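PDB 2PKH: histidine utilization repressor, which probably represses the histidine utilization (hut) operon by binding its hutP region when inducer is absent, this chain being its C-terminal UTRA domain. Local coordinates for residues P85-I96 / P113-G124. Residues are numbered along the deposited sequence; the frame is centred on the assembly and turned at random.
Sequences PLTEGEHVVEAI and PCLLIRRRTWSG
Trp-122 lays the edge of its indole along strand 88-96, with CZ3 3.5 Å from Glu-90 CB and the edge also turned to Glu-88 O. One face of the guanidinium of Arg-120 is packed against the same ring: Trp-122 CZ2 lies 3.4 Å above the guanidinium plane, nearer its edge than its centre. Arg-120 runs alongside Glu-90 in the same direction and holds it through two nitrogens, one to each carboxylate oxygen: NE gives a bond to OE1, and NH2 a nearly straight one to OE2 (2.8 Å, 172° at the hydrogen). Both carboxylate oxygens are met from above their plane, the two flat groups being turned 39° apart. Arg-120 NH1 bonds Ala-28 O, fixing the guanidinium from a third nitrogen. Strands 88-96 and 113-123 are antiparallel neighbours in the sheet of the UTRA domain, in unbroken register from Glu-88/Trp-122 to Ile-96/Cys-114; 88-97 ends the sheet within the chain, but a strand of the second subunit pairs with its residues 88-93 and carries the sheet across the interface. Further along the Trp-122 face, the chain of Arg-118 bends at chi3 (-79°) and brings NH2 to Glu-94 OE1 at 2.7 Å, from the syn side but tilted out of the carboxylate plane, though the two flat groups are themselves nearly coplanar. A water held by Arg-118 NE, Glu-94 OE1 and Val-92 O braces this second salt bridge. Beyond it Ile-96 CD1 rests on Leu-116 CD2 (4.0 Å). On the other face Val-93 CG1 meets Leu-115 CD1 at 3.6 Å. Where the ladder opens into the loop, Ser-123 OG donates to Pro-85 O at 2.7 Å, while Thr-87 OG1 accepts from Gly-124 N and donates to a water shared with Gly-124 O and Glu-88 OE1, itself salt-bridged to Arg-145 of the third subunit.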
ATOM      1  N   PRO B  85     -11.799 -10.794  13.923  1.00 28.46           N
ATOM      2  CA  PRO B  85     -11.181 -10.507  12.607  1.00 27.84           C
ATOM      3  C   PRO B  85     -11.185  -9.028  12.250  1.00 26.50           C
ATOM      4  O   PRO B  85     -12.233  -8.414  12.189  1.00 26.80           O
ATOM      5  CB  PRO B  85     -12.044 -11.297  11.607  1.00 27.51           C
ATOM      6  CG  PRO B  85     -13.286 -11.602  12.315  1.00 28.77           C
ATOM      7  CD  PRO B  85     -13.102 -11.475  13.799  1.00 28.36           C
ATOM      8  N   LEU B  86     -10.009  -8.455  12.046  1.00 26.34           N
ATOM      9  CA  LEU B  86      -9.896  -7.007  11.838  1.00 23.94           C
ATOM     10  C   LEU B  86      -9.919  -6.806  10.352  1.00 22.52           C
ATOM     11  O   LEU B  86      -9.082  -7.338   9.666  1.00 24.67           O
ATOM     12  CB  LEU B  86      -8.606  -6.480  12.492  1.00 24.29           C
ATOM     13  CG  LEU B  86      -8.594  -6.714  14.048  1.00 23.70           C
ATOM     14  CD1 LEU B  86      -7.341  -6.169  14.557  1.00 29.15           C
ATOM     15  CD2 LEU B  86      -9.851  -6.123  14.810  1.00 24.39           C
ATOM     16  N   THR B  87     -10.887  -6.099   9.830  1.00 21.31           N
ATOM     17  CA  THR B  87     -11.155  -6.132   8.357  1.00 22.54           C
ATOM     18  C   THR B  87     -10.849  -4.837   7.623  1.00 23.27           C
ATOM     19  O   THR B  87     -10.764  -4.800   6.391  1.00 23.14           O
ATOM     20  CB  THR B  87     -12.646  -6.402   8.132  1.00 24.50           C
ATOM     21  OG1 THR B  87     -13.410  -5.465   8.899  1.00 24.97           O
ATOM     22  CG2 THR B  87     -12.996  -7.773   8.649  1.00 22.51           C
ATOM     23  N   GLU B  88     -10.674  -3.750   8.376  1.00 22.72           N
ATOM     24  CA  GLU B  88     -10.610  -2.413   7.767  1.00 22.52           C
ATOM     25  C   GLU B  88      -9.941  -1.451   8.745  1.00 22.73           C
ATOM     26  O   GLU B  88     -10.160  -1.561   9.945  1.00 20.97           O
ATOM     27  CB  GLU B  88     -12.036  -1.955   7.391  1.00 21.61           C
ATOM     28  CG  GLU B  88     -12.095  -0.659   6.612  1.00 26.41           C
ATOM     29  CD  GLU B  88     -13.400  -0.427   5.915  1.00 35.63           C
ATOM     30  OE1 GLU B  88     -14.356  -1.225   6.120  1.00 38.31           O
ATOM     31  OE2 GLU B  88     -13.463   0.531   5.112  1.00 34.90           O
ATOM     32  N   GLY B  89      -9.139  -0.503   8.231  1.00 22.95           N
ATOM     33  CA  GLY B  89      -8.357   0.414   9.107  1.00 23.05           C
ATOM     34  C   GLY B  89      -8.495   1.785   8.485  1.00 24.79           C
ATOM     35  O   GLY B  89      -8.715   1.887   7.238  1.00 21.35           O
ATOM     36  N   GLU B  90      -8.459   2.822   9.342  1.00 23.61           N
ATOM     37  CA  GLU B  90      -8.561   4.208   8.886  1.00 24.18           C
ATOM     38  C   GLU B  90      -7.365   4.905   9.530  1.00 25.17           C
ATOM     39  O   GLU B  90      -7.050   4.572  10.654  1.00 24.26           O
ATOM     40  CB  GLU B  90      -9.773   4.835   9.510  1.00 25.22           C
ATOM     41  CG  GLU B  90     -10.048   6.202   9.069  1.00 28.65           C
ATOM     42  CD  GLU B  90     -11.006   6.889  10.025  1.00 34.95           C
ATOM     43  OE1 GLU B  90     -10.594   7.228  11.208  1.00 34.12           O
ATOM     44  OE2 GLU B  90     -12.149   7.070   9.557  1.00 34.11           O
ATOM     45  N   HIS B  91      -6.780   5.899   8.857  1.00 23.76           N
ATOM     46  CA  HIS B  91      -5.573   6.578   9.386  1.00 25.55           C
ATOM     47  C   HIS B  91      -5.592   8.055   9.056  1.00 24.82           C
ATOM     48  O   HIS B  91      -6.223   8.487   8.073  1.00 23.33           O
ATOM     49  CB  HIS B  91      -4.282   5.868   8.887  1.00 27.40           C
ATOM     50  CG  HIS B  91      -4.040   6.025   7.411  1.00 34.44           C
ATOM     51  ND1 HIS B  91      -4.553   5.155   6.469  1.00 41.42           N
ATOM     52  CD2 HIS B  91      -3.330   6.951   6.716  1.00 37.56           C
ATOM     53  CE1 HIS B  91      -4.171   5.533   5.259  1.00 43.72           C
ATOM     54  NE2 HIS B  91      -3.436   6.629   5.377  1.00 45.62           N
ATOM     55  N   VAL B  92      -5.028   8.862   9.957  1.00 23.18           N
ATOM     56  CA  VAL B  92      -4.911  10.257   9.745  1.00 22.63           C
ATOM     57  C   VAL B  92      -3.495  10.539  10.221  1.00 23.22           C
ATOM     58  O   VAL B  92      -3.115  10.137  11.357  1.00 21.42           O
ATOM     59  CB  VAL B  92      -5.951  11.034  10.581  1.00 23.05           C
ATOM     60  CG1 VAL B  92      -5.749  12.450  10.450  1.00 23.32           C
ATOM     61  CG2 VAL B  92      -7.426  10.724  10.067  1.00 23.36           C
ATOM     62  N   VAL B  93      -2.693  11.148   9.359  1.00 20.31           N
ATOM     63  CA  VAL B  93      -1.274  11.351   9.691  1.00 20.17           C
ATOM     64  C   VAL B  93      -0.975  12.839   9.591  1.00 19.67           C
ATOM     65  O   VAL B  93      -1.303  13.446   8.556  1.00 18.82           O
ATOM     66  CB  VAL B  93      -0.414  10.596   8.704  1.00 18.09           C
ATOM     67  CG1 VAL B  93       1.105  10.756   9.044  1.00 19.09           C
ATOM     68  CG2 VAL B  93      -0.834   9.137   8.650  1.00 21.09           C
ATOM     69  N   GLU B  94      -0.324  13.365  10.649  1.00 20.98           N
ATOM     70  CA  GLU B  94      -0.058  14.760  10.887  1.00 23.19           C
ATOM     71  C   GLU B  94       1.354  14.898  11.452  1.00 21.32           C
ATOM     72  O   GLU B  94       1.867  13.981  12.072  1.00 21.77           O
ATOM     73  CB  GLU B  94      -1.055  15.254  11.967  1.00 23.17           C
ATOM     74  CG  GLU B  94      -2.380  15.665  11.377  1.00 29.40           C
ATOM     75  CD  GLU B  94      -3.417  16.015  12.435  1.00 29.71           C
ATOM     76  OE1 GLU B  94      -3.866  15.104  13.142  1.00 33.01           O
ATOM     77  OE2 GLU B  94      -3.814  17.202  12.484  1.00 37.53           O
ATOM     78  N   ALA B  95       1.936  16.065  11.261  1.00 21.44           N
ATOM     79  CA  ALA B  95       3.171  16.434  11.950  1.00 19.14           C
ATOM     80  C   ALA B  95       2.798  17.477  13.011  1.00 19.29           C
ATOM     81  O   ALA B  95       2.183  18.548  12.751  1.00 20.44           O
ATOM     82  CB  ALA B  95       4.214  16.998  10.928  1.00 18.52           C
ATOM     83  N   ILE B  96       3.212  17.173  14.216  1.00 20.75           N
ATOM     84  CA  ILE B  96       2.921  18.039  15.347  1.00 20.99           C
ATOM     85  C   ILE B  96       4.112  18.135  16.279  1.00 19.64           C
ATOM     86  O   ILE B  96       5.081  17.356  16.177  1.00 19.61           O
ATOM     87  CB  ILE B  96       1.711  17.438  16.156  1.00 21.17           C
ATOM     88  CG1 ILE B  96       2.152  16.137  16.831  1.00 22.09           C
ATOM     89  CG2 ILE B  96       0.388  17.340  15.222  1.00 20.98           C
ATOM     90  CD1 ILE B  96       1.256  15.666  18.018  1.00 22.35           C
ATOM     91  N   PRO B 113       9.868  17.493  15.940  1.00 21.00           N
ATOM     92  CA  PRO B 113       8.679  17.230  15.166  1.00 21.09           C
ATOM     93  C   PRO B 113       8.356  15.768  15.325  1.00 20.98           C
ATOM     94  O   PRO B 113       9.257  14.913  15.254  1.00 14.80           O
ATOM     95  CB  PRO B 113       9.141  17.500  13.738  1.00 21.25           C
ATOM     96  CG  PRO B 113      10.721  17.208  13.825  1.00 22.46           C
ATOM     97  CD  PRO B 113      11.020  17.890  15.061  1.00 19.89           C
ATOM     98  N   CYS B 114       7.074  15.512  15.603  1.00 19.80           N
ATOM     99  CA  CYS B 114       6.599  14.162  15.873  1.00 20.81           C
ATOM    100  C   CYS B 114       5.572  13.807  14.784  1.00 20.25           C
ATOM    101  O   CYS B 114       4.878  14.643  14.293  1.00 18.77           O
ATOM    102  CB  CYS B 114       5.955  14.026  17.240  1.00 20.54           C
ATOM    103  SG  CYS B 114       7.156  14.157  18.574  1.00 22.71           S
ATOM    104  N   LEU B 115       5.547  12.531  14.435  1.00 20.17           N
ATOM    105  CA  LEU B 115       4.630  12.032  13.470  1.00 23.05           C
ATOM    106  C   LEU B 115       3.437  11.520  14.339  1.00 23.44           C
ATOM    107  O   LEU B 115       3.617  10.599  15.157  1.00 23.23           O
ATOM    108  CB  LEU B 115       5.263  10.853  12.726  1.00 22.43           C
ATOM    109  CG  LEU B 115       4.518  10.340  11.475  1.00 24.78           C
ATOM    110  CD1 LEU B 115       4.414  11.443  10.420  1.00 23.23           C
ATOM    111  CD2 LEU B 115       5.153   9.053  10.882  1.00 25.35           C
ATOM    112  N   LEU B 116       2.267  12.073  14.103  1.00 23.40           N
ATOM    113  CA  LEU B 116       1.063  11.686  14.792  1.00 22.50           C
ATOM    114  C   LEU B 116       0.194  10.888  13.854  1.00 23.36           C
ATOM    115  O   LEU B 116      -0.125  11.340  12.739  1.00 23.03           O
ATOM    116  CB  LEU B 116       0.305  12.940  15.255  1.00 22.88           C
ATOM    117  CG  LEU B 116      -1.063  12.628  15.945  1.00 24.49           C
ATOM    118  CD1 LEU B 116      -0.833  11.906  17.281  1.00 30.02           C
ATOM    119  CD2 LEU B 116      -1.780  13.909  16.188  1.00 25.83           C
ATOM    120  N   ILE B 117      -0.180   9.696  14.288  1.00 22.21           N
ATOM    121  CA  ILE B 117      -1.055   8.831  13.492  1.00 23.66           C
ATOM    122  C   ILE B 117      -2.251   8.505  14.361  1.00 24.58           C
ATOM    123  O   ILE B 117      -2.078   8.026  15.517  1.00 22.64           O
ATOM    124  CB  ILE B 117      -0.279   7.549  13.118  1.00 23.11           C
ATOM    125  CG1 ILE B 117       1.025   7.912  12.366  1.00 24.41           C
ATOM    126  CG2 ILE B 117      -1.132   6.591  12.239  1.00 24.32           C
ATOM    127  CD1 ILE B 117       1.752   6.698  11.976  1.00 25.44           C
ATOM    128  N   ARG B 118      -3.445   8.738  13.829  1.00 22.63           N
ATOM    129  CA  ARG B 118      -4.665   8.433  14.540  1.00 23.71           C
ATOM    130  C   ARG B 118      -5.318   7.388  13.696  1.00 24.03           C
ATOM    131  O   ARG B 118      -5.532   7.584  12.503  1.00 23.72           O
ATOM    132  CB  ARG B 118      -5.560   9.677  14.662  1.00 24.17           C
ATOM    133  CG  ARG B 118      -5.067  10.572  15.759  1.00 26.52           C
ATOM    134  CD  ARG B 118      -5.955  11.728  16.036  1.00 31.82           C
ATOM    135  NE  ARG B 118      -5.757  12.766  15.052  1.00 33.88           N
ATOM    136  CZ  ARG B 118      -6.633  13.747  14.839  1.00 40.02           C
ATOM    137  NH1 ARG B 118      -7.747  13.814  15.586  1.00 41.10           N
ATOM    138  NH2 ARG B 118      -6.382  14.681  13.920  1.00 39.35           N
ATOM    139  N   ARG B 119      -5.636   6.257  14.320  1.00 23.80           N
ATOM    140  CA  ARG B 119      -6.136   5.089  13.609  1.00 23.72           C
ATOM    141  C   ARG B 119      -7.433   4.578  14.268  1.00 23.40           C
ATOM    142  O   ARG B 119      -7.560   4.620  15.515  1.00 21.69           O
ATOM    143  CB  ARG B 119      -5.117   4.003  13.790  1.00 23.87           C
ATOM    144  CG  ARG B 119      -3.882   4.157  12.959  1.00 27.71           C
ATOM    145  CD  ARG B 119      -3.358   2.754  12.789  1.00 38.38           C
ATOM    146  NE  ARG B 119      -1.922   2.727  12.878  1.00 46.40           N
ATOM    147  CZ  ARG B 119      -1.085   2.922  11.853  1.00 53.96           C
ATOM    148  NH1 ARG B 119       0.236   2.840  12.075  1.00 56.25           N
ATOM    149  NH2 ARG B 119      -1.546   3.202  10.623  1.00 53.77           N
ATOM    150  N   ARG B 120      -8.316   4.015  13.462  1.00 20.71           N
ATOM    151  CA  ARG B 120      -9.465   3.226  13.946  1.00 21.79           C
ATOM    152  C   ARG B 120      -9.444   1.933  13.186  1.00 21.31           C
ATOM    153  O   ARG B 120      -9.069   1.928  12.002  1.00 23.58           O
ATOM    154  CB  ARG B 120     -10.747   3.950  13.567  1.00 22.56           C
ATOM    155  CG  ARG B 120     -11.381   4.640  14.680  1.00 30.45           C
ATOM    156  CD  ARG B 120     -12.144   5.943  14.295  1.00 30.28           C
ATOM    157  NE  ARG B 120     -12.636   6.190  12.911  1.00 30.66           N
ATOM    158  CZ  ARG B 120     -13.928   6.242  12.574  1.00 32.60           C
ATOM    159  NH1 ARG B 120     -14.889   5.994  13.479  1.00 26.16           N
ATOM    160  NH2 ARG B 120     -14.280   6.521  11.325  1.00 33.43           N
ATOM    161  N   THR B 121      -9.896   0.848  13.802  1.00 18.94           N
ATOM    162  CA  THR B 121      -9.881  -0.459  13.125  1.00 19.54           C
ATOM    163  C   THR B 121     -11.266  -1.066  13.362  1.00 19.86           C
ATOM    164  O   THR B 121     -11.768  -1.066  14.534  1.00 17.71           O
ATOM    165  CB  THR B 121      -8.798  -1.364  13.721  1.00 19.58           C
ATOM    166  OG1 THR B 121      -7.523  -0.697  13.512  1.00 25.05           O
ATOM    167  CG2 THR B 121      -8.783  -2.820  13.146  1.00 17.88           C
ATOM    168  N   TRP B 122     -11.809  -1.642  12.300  1.00 19.07           N
ATOM    169  CA  TRP B 122     -13.139  -2.252  12.334  1.00 21.56           C
ATOM    170  C   TRP B 122     -13.018  -3.758  12.247  1.00 22.30           C
ATOM    171  O   TRP B 122     -12.059  -4.280  11.670  1.00 18.41           O
ATOM    172  CB  TRP B 122     -13.986  -1.830  11.134  1.00 22.30           C
ATOM    173  CG  TRP B 122     -14.488  -0.462  11.231  1.00 23.98           C
ATOM    174  CD1 TRP B 122     -15.740  -0.065  11.663  1.00 25.31           C
ATOM    175  CD2 TRP B 122     -13.794   0.728  10.855  1.00 25.39           C
ATOM    176  NE1 TRP B 122     -15.840   1.304  11.590  1.00 25.54           N
ATOM    177  CE2 TRP B 122     -14.647   1.815  11.132  1.00 26.29           C
ATOM    178  CE3 TRP B 122     -12.512   0.983  10.374  1.00 25.48           C
ATOM    179  CZ2 TRP B 122     -14.272   3.131  10.903  1.00 29.31           C
ATOM    180  CZ3 TRP B 122     -12.126   2.322  10.149  1.00 25.52           C
ATOM    181  CH2 TRP B 122     -12.999   3.374  10.410  1.00 28.63           C
ATOM    182  N   SER B 123     -14.010  -4.446  12.829  1.00 24.41           N
ATOM    183  CA  SER B 123     -14.223  -5.865  12.565  1.00 25.67           C
ATOM    184  C   SER B 123     -15.571  -5.926  11.925  1.00 27.59           C
ATOM    185  O   SER B 123     -16.571  -5.863  12.649  1.00 27.85           O
ATOM    186  CB  SER B 123     -14.244  -6.713  13.859  1.00 27.13           C
ATOM    187  OG  SER B 123     -14.507  -8.096  13.551  1.00 25.23           O
ATOM    188  N   GLY B 124     -15.615  -6.057  10.580  1.00 27.12           N
ATOM    189  CA  GLY B 124     -16.872  -5.912   9.828  1.00 27.58           C
ATOM    190  C   GLY B 124     -17.321  -4.456   9.849  1.00 28.55           C
ATOM    191  O   GLY B 124     -16.565  -3.539   9.459  1.00 28.85           O
TER
HETATM  192  O   HOH W   1     -14.659  -3.746   7.638  1.00 26.99           O
HETATM  193  O   HOH W   2      -8.555   7.985  12.449  1.00 44.40           O
HETATM  194  O   HOH W   3      -3.509  12.426  13.365  1.00 23.30           O